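Local coordinates for cytochrome c-552/4 domain-containing protein (Ignicoccus hospitalis KIN4/I, PDB 4QO5) that is a membrane-associated octaheme cytochrome c of unestablished physiological role that probably transfers electrons through its bound hemes, at residues A[400-403]-A[404-408]; A[393-396]-A[397-400]; A[142-145]-A[146-150]. All blocks are in the same frame, centred on the assembly; numbering follows the deposited sequence.

Interaction 1 of 3, residues A[400-403]-A[404-408]; sequences REQM and VKICS. With HEC (heme c), chain I.
Val-404 N reaches back one helical turn to Arg-400 O at 3.0 Å, and the bond is nearly straight, 164° at the hydrogen. Lys-405 N to Glu-401 O and Cys-407 N to Met-403 O continue the i to i+4 pattern, while the bond from Ile-406 N to Gln-402 O is weak at 3.4 Å. Near the helix end Val-404 O serves two donors of Ser-408: the backbone N, and the hydroxyl OG at 2.9 Å, which comes from above the carbonyl plane. A small residue with its own donor suits that turn. Two polar side chains find partners elsewhere in the fold: Arg-400 NH2 forms a salt bridge with Asp-424 OD2 on helix 413-447, and Gln-402 NE2 donates to Ile-301 O on strand 300-302.

The apolar face is turned to the heme. Met-403 has CG anti to its backbone N (chi1 -177°) and then bends twice, bringing CE tightly against Ile-406 CB at 3.5 Å. The same methyl lies 3.6 Å from heme CBB, where a flexible thioether side chain can follow the heme edge. Cys-407 SG is covalently joined to heme CAB, although the link is stretched to 2.6 Å in the model. Cys-407 is the first cysteine of a CxxCH motif, and its thioether joins the heme to the last turn of helix 393-407, with the bond from Cys-407 N to Met-403 O helping to place it.

Interaction 2 of 3, residues A[393-396]-A[397-400]; sequences EEEM and AKRR
Glu-395 and Arg-399 form an i to i+4 salt bridge on the opening turns of helix 393-407, an ion pair set along the surface of an alpha-helix. Glu-395 starts with CG anti to its backbone N (chi1 -178°) and bends at chi2, which folds the carboxylate along the helix toward the arginine. Arg-399 runs straight from CG to NE, and its NE donates to Glu-395 OE2 at 2.8 Å. The oxygen lies at the edge of the guanidinium, close to its plane, and uses its anti lone pair, the one away from OE1. Carboxylate and guanidinium planes stand 85° apart, so the pair shares a single bond and not the two of a coplanar pairing. Arg-399 NH2 donates to Leu-312 O, a second hold on the guanidinium that helps fix its rotation. An acidic residue suits this early position, since it would probably also interact favourably with the positive end of the helix dipole; Ser-392, just before the helix, lends its OG as an acceptor to Glu-395 N in the first turn.

The carbonyl O of Met-396 accepts from Arg-400 N at 2.9 Å, while its flexible, apolar side chain packs on Trp-313 and Ile-391, joining the helix to the loops beside it. Alanine suits position 397 because its lone methyl fits an exposed helical face without disturbing the backbone: Ala-397 N donates to Glu-393 O at 3.0 Å, and its methyl CB sits 3.6 Å from that same oxygen. On the neighbouring strip, Lys-398 N binds Glu-394 O, and the lysine chain starts back toward the helix's N terminus, its CG 3.4 Å from Glu-394 O.

Interaction 3 of 3, residues A[142-145]-A[146-150]; sequences LVNA and STMFT. With NAG (2-acetamido-2-deoxy-beta-D-glucopyranose), chain K; HEC (heme c), chain E.
Val-143 O is gripped from opposite faces of its carbonyl plane: Thr-147 OG1 donates at 2.7 Å, and Ser-146 N at 3.1 Å, 63° out of the plane. Thr-147 can do this because its OG1 stands between its own backbone N and carbonyl carbon (chi1 59°), facing back toward the preceding turn; the hydroxyl in turn accepts from Gln-163 NE2. One residue earlier, Ser-146 OG donates to Leu-142 O at 2.8 Å, whereas its N makes a weak bond to the same oxygen. Short hydroxyl side chains suit a helix whose backbone bonding is failing: the bonds from Thr-147 N and Met-148 N to Asn-144 O are weak too. Ser-146 O also bonds to Thr-502 OG1 of the third subunit.

The apolar groups line a heme. Leu-142 CG and Val-143 CG2 each lie 3.7 Å from heme CMB, and Ser-146 CB is 3.5 Å from heme CBB. A water oxygen lies 2.5 Å from the heme iron as a ligand. On another side of the helix, Asn-144 is evidently the residue that carries the sugar, and Asn-144 CB lies 4.0 Å from Met-148 SD; Met-148 CE lies 3.7 Å from sugar O6. The junction of sugar and amide is too close in the model for its details to be trusted. Asn-144, Ala-145 and Ser-146 spell Asn-X-Ser, the classic N-glycosylation sequon, here at the fraying C-terminal end of a heme-lining helix.

In the fold
Along the chain interaction 3 comes first, where helix 137-147 gives way to the hairpin of strands 149-151 and 154-156. Interactions 2 and 1 follow much later as successive parts of helix 393-407, sharing Arg-400. All three are local, joining contiguous residues, so none closes a long loop, and none crosses or encloses another. Interaction 2 forms the beginning of its helix and interaction 1 leads to its end, their centres about 11 Å apart. Through Arg-400 and Val-404 this helix packs on helix 413-447. Interaction 3 lies on the opposite side of the chain's centre from interaction 1, their centres about 41 Å apart, and serves a different heme.

Interaction 1 of 3, residues A[400-403]-A[404-408]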
loop_
_atom_site.group_PDB
_atom_site.type_symbol
_atom_site.label_atom_id
_atom_site.label_comp_id
_atom_site.label_asym_id
_atom_site.label_seq_id
_atom_site.Cartn_x
_atom_site.Cartn_y
_atom_site.Cartn_z
ATOM N N ARG A 400 12.640 -28.220 -0.150
ATOM C CA ARG A 400 12.009 -27.812 1.098
ATOM C C ARG A 400 13.032 -27.787 2.232
ATOM O O ARG A 400 13.093 -26.830 3.008
ATOM C CB ARG A 400 10.827 -28.714 1.451
ATOM C CG ARG A 400 10.101 -28.194 2.681
ATOM C CD ARG A 400 9.162 -29.193 3.315
ATOM N NE ARG A 400 7.956 -29.391 2.526
ATOM C CZ ARG A 400 6.744 -29.563 3.045
ATOM N NH1 ARG A 400 6.566 -29.550 4.357
ATOM N NH2 ARG A 400 5.710 -29.743 2.240
ATOM N N GLU A 401 13.862 -28.826 2.302
ATOM C CA GLU A 401 14.891 -28.922 3.329
ATOM C C GLU A 401 15.934 -27.809 3.221
ATOM O O GLU A 401 16.406 -27.288 4.239
ATOM C CB GLU A 401 15.562 -30.298 3.271
ATOM C CG GLU A 401 16.713 -30.477 4.234
ATOM C CD GLU A 401 17.356 -31.849 4.092
ATOM O OE1 GLU A 401 18.396 -31.955 3.402
ATOM O OE2 GLU A 401 16.811 -32.824 4.655
ATOM N N GLN A 402 16.304 -27.442 1.993
ATOM C CA GLN A 402 17.218 -26.316 1.813
ATOM C C GLN A 402 16.624 -25.004 2.322
ATOM O O GLN A 402 17.337 -24.179 2.889
ATOM C CB GLN A 402 17.627 -26.142 0.345
ATOM C CG GLN A 402 18.172 -24.738 0.044
ATOM C CD GLN A 402 19.622 -24.524 0.502
ATOM O OE1 GLN A 402 20.561 -24.900 -0.208
ATOM N NE2 GLN A 402 19.808 -23.896 1.670
ATOM N N MET A 403 15.328 -24.805 2.113
ATOM C CA MET A 403 14.705 -23.569 2.591
ATOM C C MET A 403 14.694 -23.559 4.129
ATOM O O MET A 403 15.015 -22.545 4.758
ATOM C CB MET A 403 13.283 -23.408 2.043
ATOM C CG MET A 403 12.575 -22.088 2.450
ATOM S SD MET A 403 13.289 -20.637 1.636
ATOM C CE MET A 403 14.126 -19.860 2.999
ATOM N N VAL A 404 14.342 -24.692 4.724
ATOM C CA VAL A 404 14.311 -24.805 6.183
ATOM C C VAL A 404 15.693 -24.506 6.780
ATOM O O VAL A 404 15.799 -23.909 7.843
ATOM C CB VAL A 404 13.750 -26.177 6.607
ATOM C CG1 VAL A 404 13.916 -26.431 8.126
ATOM C CG2 VAL A 404 12.283 -26.262 6.185
ATOM N N LYS A 405 16.745 -24.868 6.059
ATOM C CA LYS A 405 18.120 -24.593 6.490
ATOM C C LYS A 405 18.375 -23.073 6.575
ATOM O O LYS A 405 19.100 -22.602 7.457
ATOM C CB LYS A 405 19.110 -25.279 5.536
ATOM C CG LYS A 405 20.571 -25.232 5.971
ATOM C CD LYS A 405 21.456 -26.036 5.003
ATOM C CE LYS A 405 22.919 -25.656 5.150
ATOM N NZ LYS A 405 23.802 -26.472 4.270
ATOM N N ILE A 406 17.772 -22.310 5.665
ATOM C CA ILE A 406 17.823 -20.855 5.762
ATOM C C ILE A 406 17.095 -20.352 7.006
ATOM O O ILE A 406 17.667 -19.585 7.773
ATOM C CB ILE A 406 17.265 -20.156 4.507
ATOM C CG1 ILE A 406 18.113 -20.537 3.288
ATOM C CG2 ILE A 406 17.237 -18.634 4.720
ATOM C CD1 ILE A 406 17.600 -19.973 1.961
ATOM N N CYS A 407 15.849 -20.790 7.217
ATOM C CA CYS A 407 15.095 -20.369 8.407
ATOM C C CYS A 407 15.861 -20.685 9.677
ATOM O O CYS A 407 15.755 -19.942 10.671
ATOM C CB CYS A 407 13.751 -21.083 8.527
ATOM S SG CYS A 407 12.904 -21.319 6.989
ATOM N N SER A 408 16.592 -21.804 9.638
ATOM C CA SER A 408 17.310 -22.328 10.795
ATOM C C SER A 408 18.466 -21.460 11.250
ATOM O O SER A 408 19.014 -21.669 12.332
ATOM C CB SER A 408 17.820 -23.744 10.510
ATOM O OG SER A 408 16.720 -24.631 10.471
HETATM FE FE HEC I . 11.414 -15.722 10.673
HETATM C CHA HEC I . 9.274 -14.132 12.805
HETATM C CHB HEC I . 9.024 -18.143 10.074
HETATM C CHC HEC I . 13.340 -17.077 8.216
HETATM C CHD HEC I . 14.011 -13.873 11.768
HETATM N NA HEC I . 9.528 -16.047 11.294
HETATM C C1A HEC I . 8.799 -15.255 12.179
HETATM C C2A HEC I . 7.464 -15.807 12.318
HETATM C C3A HEC I . 7.424 -16.917 11.573
HETATM C C4A HEC I . 8.695 -17.089 10.918
HETATM C CMA HEC I . 6.211 -17.849 11.396
HETATM C CAA HEC I . 6.301 -15.256 13.203
HETATM C CBA HEC I . 5.420 -14.314 12.363
HETATM C CGA HEC I . 4.076 -14.039 13.003
HETATM O O1A HEC I . 3.729 -14.708 14.006
HETATM O O2A HEC I . 3.336 -13.150 12.499
HETATM N NB HEC I . 11.246 -17.333 9.418
HETATM C C1B HEC I . 10.111 -18.107 9.249
HETATM C C2B HEC I . 10.249 -18.892 8.054
HETATM C C3B HEC I . 11.437 -18.574 7.510
HETATM C C4B HEC I . 12.087 -17.619 8.382
HETATM C CMB HEC I . 9.103 -19.838 7.606
HETATM C CAB HEC I . 12.109 -18.986 6.164
HETATM C CBB HEC I . 11.178 -19.561 5.058
HETATM N NC HEC I . 13.269 -15.544 10.139
HETATM C C1C HEC I . 13.891 -16.140 9.054
HETATM C C2C HEC I . 15.281 -15.747 9.024
HETATM C C3C HEC I . 15.357 -14.706 9.867
HETATM C C4C HEC I . 14.171 -14.681 10.679
HETATM C CMC HEC I . 16.143 -16.072 7.771
HETATM C CAC HEC I . 16.466 -13.705 10.264
HETATM C CBC HEC I . 17.433 -13.273 9.148
HETATM N ND HEC I . 11.615 -14.257 12.062
HETATM C C1D HEC I . 12.823 -13.641 12.386
HETATM C C2D HEC I . 12.629 -12.706 13.462
HETATM C C3D HEC I . 11.155 -12.796 13.765
HETATM C C4D HEC I . 10.600 -13.766 12.864
HETATM C CMD HEC I . 13.695 -11.818 14.135
HETATM C CAD HEC I . 10.388 -11.997 14.833
HETATM C CBD HEC I . 10.137 -12.947 16.005
HETATM C CGD HEC I . 8.867 -12.540 16.725
HETATM O O1D HEC I . 7.761 -12.905 16.242
HETATM O O2D HEC I . 8.941 -11.873 17.791
#

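Interaction 2 of 3, residues A[393-396]-A[397-400]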
loop_
_atom_site.group_PDB
_atom_site.type_symbol
_atom_site.label_atom_id
_atom_site.label_comp_id
_atom_site.label_asym_id
_atom_site.label_seq_id
_atom_site.Cartn_x
_atom_site.Cartn_y
_atom_site.Cartn_z
ATOM N N GLU A 393 8.873 -36.015 -6.097
ATOM C CA GLU A 393 8.654 -35.818 -4.666
ATOM C C GLU A 393 9.987 -35.702 -3.937
ATOM O O GLU A 393 10.113 -34.953 -2.972
ATOM C CB GLU A 393 7.838 -36.979 -4.085
ATOM C CG GLU A 393 6.431 -37.078 -4.646
ATOM C CD GLU A 393 5.533 -37.990 -3.827
ATOM O OE1 GLU A 393 4.303 -37.769 -3.835
ATOM O OE2 GLU A 393 6.054 -38.926 -3.176
ATOM N N GLU A 394 10.973 -36.474 -4.388
ATOM C CA GLU A 394 12.299 -36.441 -3.789
ATOM C C GLU A 394 12.949 -35.079 -3.974
ATOM O O GLU A 394 13.594 -34.552 -3.068
ATOM C CB GLU A 394 13.184 -37.545 -4.384
ATOM C CG GLU A 394 12.786 -38.957 -3.980
ATOM C CD GLU A 394 11.699 -39.580 -4.860
ATOM O OE1 GLU A 394 11.348 -40.753 -4.598
ATOM O OE2 GLU A 394 11.199 -38.920 -5.806
ATOM N N GLU A 395 12.778 -34.500 -5.157
ATOM C CA GLU A 395 13.301 -33.171 -5.412
ATOM C C GLU A 395 12.581 -32.113 -4.576
ATOM O O GLU A 395 13.210 -31.199 -4.057
ATOM C CB GLU A 395 13.229 -32.832 -6.909
ATOM C CG GLU A 395 13.803 -31.463 -7.262
ATOM C CD GLU A 395 15.303 -31.368 -7.014
ATOM O OE1 GLU A 395 15.983 -32.426 -7.013
ATOM O OE2 GLU A 395 15.803 -30.237 -6.812
ATOM N N MET A 396 11.267 -32.247 -4.428
ATOM C CA MET A 396 10.511 -31.306 -3.588
ATOM C C MET A 396 11.039 -31.339 -2.162
ATOM O O MET A 396 11.205 -30.301 -1.536
ATOM C CB MET A 396 9.030 -31.673 -3.563
ATOM C CG MET A 396 8.331 -31.408 -4.872
ATOM S SD MET A 396 6.643 -32.039 -4.919
ATOM C CE MET A 396 5.786 -30.765 -3.981
ATOM N N ALA A 397 11.324 -32.543 -1.661
ATOM C CA ALA A 397 11.761 -32.685 -0.281
ATOM C C ALA A 397 13.141 -32.058 -0.094
ATOM O O ALA A 397 13.395 -31.406 0.911
ATOM C CB ALA A 397 11.762 -34.156 0.146
ATOM N N LYS A 398 14.023 -32.243 -1.073
ATOM C CA LYS A 398 15.334 -31.584 -1.046
ATOM C C LYS A 398 15.235 -30.054 -1.015
ATOM O O LYS A 398 15.926 -29.388 -0.239
ATOM C CB LYS A 398 16.185 -32.015 -2.252
ATOM C CG LYS A 398 16.711 -33.411 -2.139
ATOM C CD LYS A 398 17.597 -33.754 -3.326
ATOM C CE LYS A 398 17.929 -35.244 -3.325
ATOM N NZ LYS A 398 18.609 -35.665 -4.577
ATOM N N ARG A 399 14.394 -29.494 -1.875
ATOM C CA ARG A 399 14.257 -28.040 -1.925
ATOM C C ARG A 399 13.646 -27.514 -0.650
ATOM O O ARG A 399 14.080 -26.486 -0.140
ATOM C CB ARG A 399 13.439 -27.617 -3.134
ATOM C CG ARG A 399 14.148 -28.076 -4.436
ATOM C CD ARG A 399 13.383 -27.641 -5.663
ATOM N NE ARG A 399 14.082 -28.024 -6.889
ATOM C CZ ARG A 399 13.738 -27.602 -8.104
ATOM N NH1 ARG A 399 14.428 -28.010 -9.168
ATOM N NH2 ARG A 399 12.702 -26.790 -8.250
ATOM N N ARG A 400 12.640 -28.220 -0.150
ATOM C CA ARG A 400 12.009 -27.812 1.098
ATOM C C ARG A 400 13.032 -27.787 2.232
ATOM O O ARG A 400 13.093 -26.830 3.008
ATOM C CB ARG A 400 10.827 -28.714 1.451
ATOM C CG ARG A 400 10.101 -28.194 2.681
ATOM C CD ARG A 400 9.162 -29.193 3.315
ATOM N NE ARG A 400 7.956 -29.391 2.526
ATOM C CZ ARG A 400 6.744 -29.563 3.045
ATOM N NH1 ARG A 400 6.566 -29.550 4.357
ATOM N NH2 ARG A 400 5.710 -29.743 2.240
#

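Interaction 3 of 3, residues A[142-145]-A[146-150]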
loop_
_atom_site.group_PDB
_atom_site.type_symbol
_atom_site.label_atom_id
_atom_site.label_comp_id
_atom_site.label_asym_id
_atom_site.label_seq_id
_atom_site.Cartn_x
_atom_site.Cartn_y
_atom_site.Cartn_z
ATOM N N LEU A 142 -5.862 -15.189 -22.160
ATOM C CA LEU A 142 -6.112 -14.402 -20.954
ATOM C C LEU A 142 -5.564 -12.985 -21.130
ATOM O O LEU A 142 -6.228 -12.002 -20.779
ATOM C CB LEU A 142 -5.490 -15.072 -19.728
ATOM C CG LEU A 142 -5.758 -14.359 -18.393
ATOM C CD1 LEU A 142 -7.256 -14.211 -18.161
ATOM C CD2 LEU A 142 -5.111 -15.125 -17.248
ATOM N N VAL A 143 -4.355 -12.887 -21.682
ATOM C CA VAL A 143 -3.761 -11.591 -22.013
ATOM C C VAL A 143 -4.731 -10.800 -22.870
ATOM O O VAL A 143 -5.083 -9.657 -22.561
ATOM C CB VAL A 143 -2.426 -11.741 -22.785
ATOM C CG1 VAL A 143 -2.009 -10.405 -23.395
ATOM C CG2 VAL A 143 -1.328 -12.291 -21.877
ATOM N N ASN A 144 -5.187 -11.429 -23.941
ATOM C CA ASN A 144 -6.114 -10.791 -24.845
ATOM C C ASN A 144 -7.437 -10.352 -24.257
ATOM O O ASN A 144 -7.914 -9.247 -24.544
ATOM C CB ASN A 144 -6.403 -11.723 -25.983
ATOM C CG ASN A 144 -5.491 -11.501 -27.091
ATOM O OD1 ASN A 144 -4.268 -11.333 -26.893
ATOM N ND2 ASN A 144 -6.060 -11.400 -28.284
ATOM N N ALA A 145 -8.042 -11.233 -23.464
ATOM C CA ALA A 145 -9.325 -10.920 -22.832
ATOM C C ALA A 145 -9.186 -9.757 -21.860
ATOM O O ALA A 145 -10.162 -9.052 -21.567
ATOM C CB ALA A 145 -9.877 -12.155 -22.110
ATOM N N SER A 146 -7.970 -9.549 -21.362
ATOM C CA SER A 146 -7.751 -8.569 -20.307
ATOM C C SER A 146 -7.333 -7.203 -20.827
ATOM O O SER A 146 -7.341 -6.239 -20.079
ATOM C CB SER A 146 -6.691 -9.071 -19.323
ATOM O OG SER A 146 -7.070 -10.304 -18.741
ATOM N N THR A 147 -6.947 -7.121 -22.100
ATOM C CA THR A 147 -6.307 -5.914 -22.612
ATOM C C THR A 147 -6.824 -5.469 -23.970
ATOM O O THR A 147 -6.270 -4.556 -24.578
ATOM C CB THR A 147 -4.795 -6.124 -22.759
ATOM O OG1 THR A 147 -4.566 -7.215 -23.662
ATOM C CG2 THR A 147 -4.158 -6.439 -21.408
ATOM N N MET A 148 -7.874 -6.117 -24.457
ATOM C CA MET A 148 -8.433 -5.776 -25.760
ATOM C C MET A 148 -9.940 -5.716 -25.653
ATOM O O MET A 148 -10.538 -6.399 -24.825
ATOM C CB MET A 148 -8.012 -6.808 -26.821
ATOM C CG MET A 148 -6.500 -6.913 -27.002
ATOM S SD MET A 148 -5.965 -8.294 -28.046
ATOM C CE MET A 148 -6.312 -7.651 -29.674
ATOM N N PHE A 149 -10.554 -4.875 -26.473
ATOM C CA PHE A 149 -12.005 -4.804 -26.543
ATOM C C PHE A 149 -12.381 -4.297 -27.921
ATOM O O PHE A 149 -11.526 -3.822 -28.672
ATOM C CB PHE A 149 -12.554 -3.862 -25.466
ATOM C CG PHE A 149 -12.081 -2.438 -25.613
ATOM C CD1 PHE A 149 -12.854 -1.500 -26.268
ATOM C CD2 PHE A 149 -10.845 -2.056 -25.113
ATOM C CE1 PHE A 149 -12.406 -0.200 -26.417
ATOM C CE2 PHE A 149 -10.395 -0.760 -25.254
ATOM C CZ PHE A 149 -11.166 0.162 -25.908
ATOM N N THR A 150 -13.663 -4.394 -28.253
ATOM C CA THR A 150 -14.145 -3.893 -29.527
ATOM C C THR A 150 -15.056 -2.688 -29.324
ATOM O O THR A 150 -15.819 -2.628 -28.360
ATOM C CB THR A 150 -14.912 -4.973 -30.289
ATOM O OG1 THR A 150 -16.066 -5.356 -29.531
ATOM C CG2 THR A 150 -14.021 -6.184 -30.499
HETATM C C1 NAG K . -3.827 -12.727 -29.385
HETATM C C2 NAG K . -4.466 -13.848 -30.126
HETATM C C3 NAG K . -3.880 -13.894 -31.528
HETATM C C4 NAG K . -4.075 -12.534 -32.213
HETATM C C5 NAG K . -3.623 -11.378 -31.308
HETATM C C6 NAG K . -3.996 -10.014 -31.844
HETATM C C7 NAG K . -5.233 -15.734 -28.730
HETATM C C8 NAG K . -4.843 -17.034 -28.088
HETATM N N2 NAG K . -4.275 -15.117 -29.432
HETATM O O3 NAG K . -4.486 -14.948 -32.264
HETATM O O4 NAG K . -3.309 -12.460 -33.405
HETATM O O5 NAG K . -4.196 -11.489 -29.997
HETATM O O6 NAG K . -5.307 -9.995 -32.391
HETATM O O7 NAG K . -6.372 -15.278 -28.622
HETATM FE FE HEC E . 1.916 -12.157 -14.921
HETATM C CHA HEC E . 3.242 -15.188 -13.838
HETATM C CHB HEC E . -0.340 -13.905 -16.809
HETATM C CHC HEC E . 0.416 -9.212 -15.882
HETATM C CHD HEC E . 3.778 -10.479 -12.631
HETATM N NA HEC E . 1.512 -14.161 -15.202
HETATM C C1A HEC E . 2.237 -15.245 -14.769
HETATM C C2A HEC E . 1.753 -16.425 -15.460
HETATM C C3A HEC E . 0.763 -16.039 -16.262
HETATM C C4A HEC E . 0.590 -14.623 -16.113
HETATM C CMA HEC E . -0.114 -16.887 -17.206
HETATM C CAA HEC E . 2.300 -17.864 -15.311
HETATM C CBA HEC E . 3.196 -18.066 -16.539
HETATM C CGA HEC E . 3.924 -19.392 -16.527
HETATM O O1A HEC E . 3.623 -20.257 -17.390
HETATM O O2A HEC E . 4.805 -19.579 -15.656
HETATM N NB HEC E . 0.391 -11.685 -16.112
HETATM C C1B HEC E . -0.451 -12.540 -16.781
HETATM C C2B HEC E . -1.408 -11.783 -17.543
HETATM C C3B HEC E . -1.236 -10.496 -17.216
HETATM C C4B HEC E . -0.067 -10.403 -16.373
HETATM C CMB HEC E . -2.556 -12.437 -18.353
HETATM C CAB HEC E . -2.000 -9.208 -17.600
HETATM C CBB HEC E . -3.462 -9.294 -18.089
HETATM N NC HEC E . 1.991 -10.241 -14.367
HETATM C C1C HEC E . 1.398 -9.135 -14.933
HETATM C C2C HEC E . 2.091 -7.946 -14.480
HETATM C C3C HEC E . 2.871 -8.379 -13.478
HETATM C C4C HEC E . 2.919 -9.793 -13.463
HETATM C CMC HEC E . 1.555 -6.521 -14.777
HETATM C CAC HEC E . 3.791 -7.737 -12.454
HETATM C CBC HEC E . 3.028 -6.623 -11.677
HETATM N ND HEC E . 3.298 -12.737 -13.474
HETATM C C1D HEC E . 3.927 -11.851 -12.618
HETATM C C2D HEC E . 4.735 -12.592 -11.687
HETATM C C3D HEC E . 4.558 -14.060 -12.047
HETATM C C4D HEC E . 3.652 -14.058 -13.168
HETATM C CMD HEC E . 5.597 -12.015 -10.560
HETATM C CAD HEC E . 5.177 -15.291 -11.343
HETATM C CBD HEC E . 4.390 -15.499 -10.052
HETATM C CGD HEC E . 4.755 -16.800 -9.390
HETATM O O1D HEC E . 4.452 -16.943 -8.180
HETATM O O2D HEC E . 5.344 -17.684 -10.050
HETATM O O HOH W 1 0.280 -12.228 -13.010
#